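Local structure of type III pantothenate kinase (Campylobacter jejuni, 2NRH) at residues L150-G153 with V154-I158. The protein probably phosphorylates pantothenate at the expense of ATP, the first step of coenzyme A biosynthesis, working as a homodimer that needs a monovalent cation. The protein carries 2 engineered substitutions. Numbering follows the deposited sequence.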
loop_
_atom_site.group_PDB
_atom_site.type_symbol
_atom_site.label_atom_id
_atom_site.label_comp_id
_atom_site.label_asym_id
_atom_site.label_seq_id
_atom_site.Cartn_x
_atom_site.Cartn_y
_atom_site.Cartn_z
ATOM N N LEU B 150 10.743 4.331 2.874
ATOM C CA LEU B 150 9.926 3.489 2.010
ATOM C C LEU B 150 9.767 2.052 2.500
ATOM O O LEU B 150 8.635 1.495 2.549
ATOM C CB LEU B 150 10.504 3.493 0.589
ATOM C CG LEU B 150 10.622 4.898 -0.067
ATOM C CD1 LEU B 150 11.462 4.859 -1.348
ATOM C CD2 LEU B 150 9.294 5.668 -0.312
ATOM N N SER B 151 10.892 1.423 2.846
ATOM C CA SER B 151 10.840 0.021 3.235
ATOM C C SER B 151 10.044 -0.146 4.487
ATOM O O SER B 151 9.337 -1.133 4.631
ATOM C CB SER B 151 12.221 -0.567 3.403
ATOM O OG SER B 151 12.987 -0.112 2.326
ATOM N N TYR B 152 10.130 0.847 5.379
ATOM C CA TYR B 152 9.432 0.805 6.646
ATOM C C TYR B 152 7.936 1.013 6.413
ATOM O O TYR B 152 7.095 0.297 6.970
ATOM C CB TYR B 152 9.983 1.867 7.566
ATOM C CG TYR B 152 9.302 1.960 8.939
ATOM C CD1 TYR B 152 9.926 1.460 10.103
ATOM C CD2 TYR B 152 8.051 2.582 9.075
ATOM C CE1 TYR B 152 9.299 1.586 11.374
ATOM C CE2 TYR B 152 7.426 2.721 10.316
ATOM C CZ TYR B 152 8.056 2.216 11.459
ATOM O OH TYR B 152 7.403 2.374 12.668
ATOM N N GLY B 153 7.626 1.999 5.578
ATOM C CA GLY B 153 6.253 2.333 5.284
ATOM C C GLY B 153 5.537 1.073 4.807
ATOM O O GLY B 153 4.519 0.698 5.352
ATOM N N VAL B 154 6.119 0.423 3.818
ATOM C CA VAL B 154 5.563 -0.755 3.209
ATOM C C VAL B 154 5.544 -1.882 4.214
ATOM O O VAL B 154 4.451 -2.394 4.552
ATOM C CB VAL B 154 6.336 -1.141 1.893
ATOM C CG1 VAL B 154 5.975 -2.525 1.366
ATOM C CG2 VAL B 154 6.102 -0.095 0.851
ATOM N N PHE B 155 6.718 -2.292 4.681
ATOM C CA PHE B 155 6.763 -3.551 5.395
ATOM C C PHE B 155 6.055 -3.489 6.751
ATOM O O PHE B 155 5.435 -4.471 7.187
ATOM C CB PHE B 155 8.182 -4.089 5.555
ATOM C CG PHE B 155 8.899 -4.345 4.261
ATOM C CD1 PHE B 155 8.205 -4.669 3.104
ATOM C CD2 PHE B 155 10.301 -4.273 4.215
ATOM C CE1 PHE B 155 8.887 -4.896 1.896
ATOM C CE2 PHE B 155 11.001 -4.497 3.023
ATOM C CZ PHE B 155 10.289 -4.817 1.850
ATOM N N LYS B 156 6.145 -2.347 7.422
ATOM C CA LYS B 156 5.486 -2.222 8.716
ATOM C C LYS B 156 3.994 -2.091 8.633
ATOM O O LYS B 156 3.300 -2.564 9.548
ATOM C CB LYS B 156 6.047 -1.088 9.583
ATOM C CG LYS B 156 6.150 -1.594 11.040
ATOM C CD LYS B 156 5.937 -0.575 12.098
ATOM C CE LYS B 156 6.247 -1.234 13.431
ATOM N NZ LYS B 156 6.391 -0.183 14.521
ATOM N N GLY B 157 3.517 -1.422 7.576
ATOM C CA GLY B 157 2.113 -1.361 7.241
ATOM C C GLY B 157 1.480 -2.738 7.091
ATOM O O GLY B 157 0.395 -2.977 7.620
ATOM N N ILE B 158 2.149 -3.633 6.371
ATOM C CA ILE B 158 1.727 -5.039 6.239
ATOM C C ILE B 158 1.869 -5.799 7.554
ATOM O O ILE B 158 1.001 -6.583 7.892
ATOM C CB ILE B 158 2.558 -5.829 5.137
ATOM C CG1 ILE B 158 2.412 -5.212 3.753
ATOM C CG2 ILE B 158 2.097 -7.222 4.997
ATOM C CD1 ILE B 158 3.515 -5.630 2.854
#
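With CG of Tyr-152 trans to its own amide nitrogen (chi1 178°) and the chain of Lys-156 bent at chi2 (-148°), these two side chains, which stand one turn apart on the helix, run alongside each other in the same direction. Lys-156 presents its aliphatic part to one face of the phenol ring: CB sits over the middle of the ring, 4.2 Å from its centroid, in a CH-pi contact, and CD lies 3.6 Å from CZ of Tyr-152. At the far end NZ of Lys-156 makes a weak hydrogen bond of 3.3 Å to OH of Tyr-152. The stronger partner of this ammonium is Asp-164 of the second subunit, with which it forms a salt bridge across the dimer interface. Phe-110 and Leu-161 of that subunit also pack against Tyr-152.

On another side of the helix CB of Ser-151 approaches CE2 of Phe-155 at 4.1 Å, and the Phe-155 ring meets Phe-180 edge-to-face; on a neighbouring part of the helix surface CG2 of Val-154 rests 3.4 Å from O of Leu-150. Backbone N-H...O hydrogen bonds tie the turns together, including Phe-155 N to Ser-151 O at 2.9 Å and Gly-157 N to Gly-153 O at 3.2 Å. Successive i to i+4 pairs of this kind characterise an alpha-helix, here helix 146-165, which packs through Val-154 and Phe-155 on helix 115-125 of its own chain and contributes to the homodimer interface.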